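Side-chain contacts in TRAP dicarboxylate transporter, DctP subunit (Anaerococcus prevoti, PDB 4N91), which binds D-glucuronate in both its alpha and beta forms, probably as the solute-capturing component of a TRAP transport system: residues E129-K132 / P133-S137; R184-D187 / L188-S191; K275-K278 / V279-K283. All coordinates share one frame; numbering follows the deposited sequence.

Interaction 1: E129-K132 / P133-S137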
loop_
_atom_site.group_PDB
_atom_site.type_symbol
_atom_site.label_atom_id
_atom_site.label_comp_id
_atom_site.label_asym_id
_atom_site.label_seq_id
_atom_site.Cartn_x
_atom_site.Cartn_y
_atom_site.Cartn_z
ATOM N N GLU A 129 -9.103 17.534 -0.770
ATOM C CA GLU A 129 -8.940 18.185 -2.057
ATOM C C GLU A 129 -7.919 17.471 -2.908
ATOM O O GLU A 129 -7.965 17.521 -4.130
ATOM C CB GLU A 129 -8.559 19.637 -1.873
ATOM C CG GLU A 129 -9.692 20.435 -1.279
ATOM C CD GLU A 129 -9.393 21.902 -1.256
ATOM O OE1 GLU A 129 -8.195 22.261 -1.242
ATOM O OE2 GLU A 129 -10.360 22.693 -1.257
ATOM N N ILE A 130 -6.988 16.796 -2.260
ATOM C CA ILE A 130 -6.023 15.990 -2.980
ATOM C C ILE A 130 -6.574 14.597 -3.267
ATOM O O ILE A 130 -6.506 14.149 -4.393
ATOM C CB ILE A 130 -4.690 15.869 -2.202
ATOM C CG1 ILE A 130 -4.043 17.248 -2.076
ATOM C CG2 ILE A 130 -3.738 14.893 -2.905
ATOM C CD1 ILE A 130 -2.717 17.289 -1.307
ATOM N N VAL A 131 -7.082 13.890 -2.255
ATOM C CA VAL A 131 -7.411 12.469 -2.477
ATOM C C VAL A 131 -8.749 12.236 -3.183
ATOM O O VAL A 131 -8.881 11.282 -3.938
ATOM C CB VAL A 131 -7.329 11.617 -1.179
ATOM C CG1 VAL A 131 -5.916 11.620 -0.647
ATOM C CG2 VAL A 131 -8.323 12.110 -0.116
ATOM N N LYS A 132 -9.745 13.094 -2.980
ATOM C CA LYS A 132 -11.055 12.785 -3.543
ATOM C C LYS A 132 -11.084 12.630 -5.065
ATOM O O LYS A 132 -11.691 11.693 -5.565
ATOM C CB LYS A 132 -12.126 13.763 -3.051
ATOM C CG LYS A 132 -13.086 13.076 -2.083
ATOM C CD LYS A 132 -13.611 13.957 -0.946
ATOM C CE LYS A 132 -14.554 13.125 -0.064
ATOM N NZ LYS A 132 -15.110 13.847 1.116
ATOM N N PRO A 133 -10.410 13.524 -5.808
ATOM C CA PRO A 133 -10.377 13.361 -7.269
ATOM C C PRO A 133 -9.688 12.072 -7.700
ATOM O O PRO A 133 -10.073 11.477 -8.712
ATOM C CB PRO A 133 -9.569 14.569 -7.742
ATOM C CG PRO A 133 -9.717 15.546 -6.677
ATOM C CD PRO A 133 -9.826 14.802 -5.389
ATOM N N ILE A 134 -8.700 11.647 -6.923
ATOM C CA ILE A 134 -7.989 10.413 -7.212
ATOM C C ILE A 134 -8.892 9.218 -6.891
ATOM O O ILE A 134 -9.076 8.323 -7.723
ATOM C CB ILE A 134 -6.688 10.318 -6.402
ATOM C CG1 ILE A 134 -5.841 11.572 -6.593
ATOM C CG2 ILE A 134 -5.884 9.079 -6.790
ATOM C CD1 ILE A 134 -5.358 11.774 -7.991
ATOM N N PHE A 135 -9.463 9.231 -5.694
ATOM C CA PHE A 135 -10.314 8.132 -5.220
ATOM C C PHE A 135 -11.540 7.912 -6.120
ATOM O O PHE A 135 -12.042 6.796 -6.236
ATOM C CB PHE A 135 -10.790 8.399 -3.786
ATOM C CG PHE A 135 -9.728 8.218 -2.721
ATOM C CD1 PHE A 135 -8.407 7.967 -3.047
ATOM C CD2 PHE A 135 -10.077 8.296 -1.386
ATOM C CE1 PHE A 135 -7.460 7.800 -2.047
ATOM C CE2 PHE A 135 -9.129 8.135 -0.397
ATOM C CZ PHE A 135 -7.843 7.885 -0.725
ATOM N N GLU A 136 -12.014 8.971 -6.762
ATOM C CA GLU A 136 -13.203 8.906 -7.615
ATOM C C GLU A 136 -12.891 8.634 -9.082
ATOM O O GLU A 136 -13.797 8.516 -9.895
ATOM C CB GLU A 136 -13.992 10.214 -7.503
ATOM C CG GLU A 136 -14.545 10.448 -6.116
ATOM C CD GLU A 136 -15.171 11.815 -5.933
ATOM O OE1 GLU A 136 -15.308 12.566 -6.924
ATOM O OE2 GLU A 136 -15.520 12.132 -4.774
ATOM N N SER A 137 -11.613 8.523 -9.414
ATOM C CA SER A 137 -11.181 8.453 -10.800
ATOM C C SER A 137 -11.649 7.196 -11.525
ATOM O O SER A 137 -11.789 7.193 -12.750
ATOM C CB SER A 137 -9.653 8.557 -10.859
ATOM O OG SER A 137 -9.045 7.405 -10.326
#
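E129 meets the following turn through its carbonyl: O lies 3.5 Å from CD of P133, whose ring nitrogen has no hydrogen to offer, and the helix kinks there. I130 O rests against the side chain of I134, 3.5 Å from its CG1, and is buried with no polar partner, while the I130 side chain packs on A327 and Y331 of helix 322-334. V131 makes the main side-chain contact. Its CB sits over one face of the F135 ring, displaced toward the rim, 3.9 Å from the centroid and 14° off the normal, a CH-pi contact between side chains that run alongside one another. With CG anti to the carbonyl carbon (chi1 -74°), F135 lays its ring back over V131, whose O also accepts a nearly straight bond from F135 N (2.8 Å, 173°). Alanine at F135 could keep that backbone bond, but would probably open a gap over V131 CB where the ring now lies. K132 O receives E136 N at 3.0 Å, and K132 CG touches E136 OE2 at 3.7 Å. The whole is a proline-kinked last turn of a short helix, 128-135, within the periplasmic binding protein fold.

Interaction 2: R184-D187 / L188-S191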
loop_
_atom_site.group_PDB
_atom_site.type_symbol
_atom_site.label_atom_id
_atom_site.label_comp_id
_atom_site.label_asym_id
_atom_site.label_seq_id
_atom_site.Cartn_x
_atom_site.Cartn_y
_atom_site.Cartn_z
ATOM N N ARG A 184 9.806 0.228 -13.646
ATOM C CA ARG A 184 10.687 1.268 -14.151
ATOM C C ARG A 184 11.698 1.715 -13.084
ATOM O O ARG A 184 12.854 1.963 -13.387
ATOM C CB ARG A 184 9.877 2.459 -14.658
ATOM C CG ARG A 184 10.704 3.599 -15.186
ATOM C CD ARG A 184 11.532 3.227 -16.389
ATOM N NE ARG A 184 12.199 4.420 -16.911
ATOM C CZ ARG A 184 13.337 4.409 -17.593
ATOM N NH1 ARG A 184 13.950 3.258 -17.868
ATOM N NH2 ARG A 184 13.867 5.558 -17.999
HETATM N N MSE A 185 11.261 1.810 -11.835
HETATM C CA MSE A 185 12.169 2.166 -10.757
HETATM C C MSE A 185 13.322 1.160 -10.676
HETATM O O MSE A 185 14.486 1.548 -10.486
HETATM C CB MSE A 185 11.421 2.216 -9.423
HETATM C CG MSE A 185 12.289 2.714 -8.285
HETATM SE SE MSE A 185 11.336 2.621 -6.566
HETATM C CE MSE A 185 11.398 0.676 -6.294
HETATM N N MSE A 186 13.023 -0.137 -10.809
HETATM C CA MSE A 186 14.094 -1.134 -10.707
HETATM C C MSE A 186 15.044 -1.000 -11.894
HETATM O O MSE A 186 16.257 -1.149 -11.725
HETATM C CB MSE A 186 13.578 -2.565 -10.620
HETATM C CG MSE A 186 12.679 -2.833 -9.429
HETATM SE SE MSE A 186 13.432 -2.251 -7.697
HETATM C CE MSE A 186 15.183 -2.989 -7.827
ATOM N N ASP A 187 14.496 -0.710 -13.081
ATOM C CA ASP A 187 15.321 -0.524 -14.266
ATOM C C ASP A 187 16.315 0.632 -14.069
ATOM O O ASP A 187 17.503 0.503 -14.412
ATOM C CB ASP A 187 14.463 -0.212 -15.481
ATOM C CG ASP A 187 13.677 -1.391 -15.980
ATOM O OD1 ASP A 187 14.012 -2.555 -15.653
ATOM O OD2 ASP A 187 12.724 -1.135 -16.741
ATOM N N LEU A 188 15.839 1.751 -13.520
ATOM C CA LEU A 188 16.688 2.916 -13.274
ATOM C C LEU A 188 17.742 2.668 -12.201
ATOM O O LEU A 188 18.801 3.297 -12.193
ATOM C CB LEU A 188 15.827 4.106 -12.861
ATOM C CG LEU A 188 15.020 4.732 -13.986
ATOM C CD1 LEU A 188 13.926 5.619 -13.414
ATOM C CD2 LEU A 188 15.964 5.520 -14.902
ATOM N N LEU A 189 17.444 1.759 -11.282
ATOM C CA LEU A 189 18.422 1.314 -10.290
ATOM C C LEU A 189 19.423 0.276 -10.833
ATOM O O LEU A 189 20.245 -0.256 -10.073
ATOM C CB LEU A 189 17.687 0.727 -9.082
ATOM C CG LEU A 189 16.916 1.746 -8.246
ATOM C CD1 LEU A 189 15.946 1.073 -7.237
ATOM C CD2 LEU A 189 17.917 2.624 -7.496
ATOM N N GLY A 190 19.358 -0.029 -12.126
ATOM C CA GLY A 190 20.276 -0.980 -12.742
ATOM C C GLY A 190 20.002 -2.431 -12.396
ATOM O O GLY A 190 20.861 -3.300 -12.556
ATOM N N SER A 191 18.781 -2.698 -11.951
ATOM C CA SER A 191 18.397 -4.001 -11.433
ATOM C C SER A 191 17.316 -4.617 -12.326
ATOM O O SER A 191 17.107 -4.183 -13.479
ATOM C CB SER A 191 17.935 -3.808 -9.989
ATOM O OG SER A 191 17.802 -5.031 -9.308
HETATM O O HOH W 1 18.574 -2.407 -15.400
#
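The backbone of R184-D187 runs into L188-S191 as the end of helix 180-188, and the chain leaves it through a Schellman motif. S191 N reaches back to M186 O at 3.0 Å, and inside that loop G190 N bonds D187 O, approaching from above the carbonyl plane, 64° out of it. G190 makes the reversal with a positive phi of 74°, readily adopted by a residue without a side chain. The preceding turn is ordinary helix, L188 N bonding R184 O and L189 N bonding M185 O.

Among the side chains, L188 lies across R184: its CD2 is over one face of the guanidinium, toward the rim, 3.7 Å from NH2. That same NH2 is salt-bridged to E313 of helix 301-317, so the flat group is held by charge as well as by packing. On the buried side, M185 and L189, the former a selenomethionine, run alongside each other, CG to CD1 4.1 Å. The selenomethionine M186 bends at both chi2 and chi3, and this folding brings its methyl CE to within 3.6 Å of S191 CB. S191 OG itself is engaged by L169 O. At the end of the turn, one water donates to both D187 O, at 3.3 Å, and S191 O, at 3.0 Å.

Interaction 3: K275-K278 / V279-K283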
loop_
_atom_site.group_PDB
_atom_site.type_symbol
_atom_site.label_atom_id
_atom_site.label_comp_id
_atom_site.label_asym_id
_atom_site.label_seq_id
_atom_site.Cartn_x
_atom_site.Cartn_y
_atom_site.Cartn_z
ATOM N N LYS A 275 -3.668 3.735 14.185
ATOM C CA LYS A 275 -3.206 3.572 15.567
ATOM C C LYS A 275 -2.506 2.237 15.734
ATOM O O LYS A 275 -1.435 2.124 16.365
ATOM C CB LYS A 275 -4.390 3.660 16.517
ATOM C CG LYS A 275 -4.095 3.425 18.003
ATOM C CD LYS A 275 -4.230 1.948 18.379
ATOM C CE LYS A 275 -4.373 1.733 19.871
ATOM N NZ LYS A 275 -4.424 0.286 20.207
ATOM N N GLU A 276 -3.098 1.204 15.151
ATOM C CA GLU A 276 -2.526 -0.139 15.293
ATOM C C GLU A 276 -1.242 -0.270 14.502
ATOM O O GLU A 276 -0.345 -1.023 14.890
ATOM C CB GLU A 276 -3.550 -1.200 14.875
ATOM C CG GLU A 276 -4.763 -1.262 15.778
ATOM C CD GLU A 276 -4.476 -1.749 17.189
ATOM O OE1 GLU A 276 -3.347 -2.198 17.496
ATOM O OE2 GLU A 276 -5.404 -1.700 18.011
ATOM N N TRP A 277 -1.146 0.464 13.402
ATOM C CA TRP A 277 0.050 0.444 12.565
ATOM C C TRP A 277 1.276 0.867 13.365
ATOM O O TRP A 277 2.320 0.225 13.319
ATOM C CB TRP A 277 -0.112 1.347 11.338
ATOM C CG TRP A 277 1.136 1.328 10.556
ATOM C CD1 TRP A 277 2.122 2.284 10.538
ATOM C CD2 TRP A 277 1.591 0.266 9.716
ATOM N NE1 TRP A 277 3.153 1.875 9.731
ATOM C CE2 TRP A 277 2.857 0.633 9.230
ATOM C CE3 TRP A 277 1.051 -0.973 9.335
ATOM C CZ2 TRP A 277 3.595 -0.190 8.382
ATOM C CZ3 TRP A 277 1.785 -1.782 8.496
ATOM C CH2 TRP A 277 3.039 -1.383 8.026
ATOM N N LYS A 278 1.137 1.945 14.129
ATOM C CA LYS A 278 2.245 2.466 14.938
ATOM C C LYS A 278 2.759 1.422 15.923
ATOM O O LYS A 278 3.959 1.169 16.003
ATOM C CB LYS A 278 1.804 3.735 15.681
ATOM C CG LYS A 278 1.340 4.852 14.760
ATOM C CD LYS A 278 0.865 6.066 15.552
ATOM C CE LYS A 278 -0.011 6.990 14.714
ATOM N NZ LYS A 278 0.776 7.718 13.683
ATOM N N VAL A 279 1.831 0.772 16.618
ATOM C CA VAL A 279 2.148 -0.298 17.546
ATOM C C VAL A 279 2.847 -1.462 16.831
ATOM O O VAL A 279 3.908 -1.940 17.263
ATOM C CB VAL A 279 0.845 -0.811 18.226
ATOM C CG1 VAL A 279 1.130 -1.985 19.140
ATOM C CG2 VAL A 279 0.207 0.324 19.033
ATOM N N ALA A 280 2.243 -1.910 15.740
ATOM C CA ALA A 280 2.699 -3.113 15.035
ATOM C C ALA A 280 4.081 -2.921 14.432
ATOM O O ALA A 280 4.904 -3.828 14.472
ATOM C CB ALA A 280 1.709 -3.495 13.965
ATOM N N VAL A 281 4.333 -1.762 13.852
ATOM C CA VAL A 281 5.602 -1.569 13.170
ATOM C C VAL A 281 6.750 -1.527 14.187
ATOM O O VAL A 281 7.835 -2.053 13.936
ATOM C CB VAL A 281 5.547 -0.364 12.182
ATOM C CG1 VAL A 281 5.484 0.937 12.917
ATOM C CG2 VAL A 281 6.743 -0.392 11.234
ATOM N N ASP A 282 6.489 -0.954 15.360
ATOM C CA ASP A 282 7.460 -0.990 16.464
ATOM C C ASP A 282 7.758 -2.420 16.879
ATOM O O ASP A 282 8.923 -2.803 17.015
ATOM C CB ASP A 282 6.931 -0.217 17.672
ATOM C CG ASP A 282 7.064 1.277 17.508
ATOM O OD1 ASP A 282 7.776 1.719 16.577
ATOM O OD2 ASP A 282 6.456 2.007 18.316
ATOM N N LYS A 283 6.710 -3.222 17.078
ATOM C CA LYS A 283 6.907 -4.616 17.439
ATOM C C LYS A 283 7.609 -5.393 16.324
ATOM O O LYS A 283 8.380 -6.324 16.596
ATOM C CB LYS A 283 5.571 -5.282 17.785
ATOM C CG LYS A 283 4.893 -4.658 19.007
ATOM C CD LYS A 283 3.830 -5.572 19.591
ATOM C CE LYS A 283 2.959 -4.854 20.623
ATOM N NZ LYS A 283 1.528 -5.293 20.500
#
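One face of the W277 indole is covered by V281, one helical turn on. V281 CB stands 3.9 Å above the ring plane, offset toward the rim, and the nearest ring atoms are on the pyrrole side: NE1 and CE2 are each 4.1 Å from it. The two side chains cross at an angle, and the valine meets the nitrogen-bearing rim of the indole. The W277 side chain also touches P44, D150, N216 and M218, and is buried among them.

The other flat group, the E276 carboxylate, is met by K275 NZ, which reaches OE2 at 3.1 Å in a salt bridge. The ammonium comes from above the carboxylate plane, 60° out of it. K275 also touches a neighbouring molecule of the crystal, so its pose may owe something to the lattice. The other carboxylate oxygen, OE1, approaches V279 only loosely, 4.5 Å from CB.

Torsions explain how V281 is seated. Its CG1 falls between backbone N and carbonyl carbon (chi1 71°), which sets this methyl against the preceding turn, 3.3 Å from W277 O. That oxygen also accepts V281 N in a backbone bond of 2.9 Å, so the N-H bonds this oxygen while the methyl CG1 lies close against it. A280 N bonds E276 O similarly, while the bond from D282 N to K278 O is weak. The small A280 side chain also touches P44 and M218.

An i to i+4 tryptophan-valine pair of this kind belongs to regular helix, here the long helix 256-290 of a TRAP solute-binding protein. W277 touches N216, a ligand-binding residue, and its side chain lies about 6 Å from the bound glucuronate, which places W277 in the second shell of the sugar site, with V281 packed against it.

Overall arrangement
The three contacts follow one another along the chain, none enclosing another, and show one principle in three settings: side chains about a turn apart packing along a helix or round its end. Their centres are 27 to 31 Å apart and none touches another. Interaction 1 ends helix 128-135 beside the five-stranded sheet, where the backbone of F135 is hydrogen-bonded to that of G145 of strand 143-149. Interaction 2 ends helix 180-188 and leads to strand 192-195, packing on strands 154-158 and 173-176. Interaction 3 lies within the long helix 256-290. Glucuronate lies nearest interaction 3; the other two stand further off, which is consistent with a place in the surrounding framework.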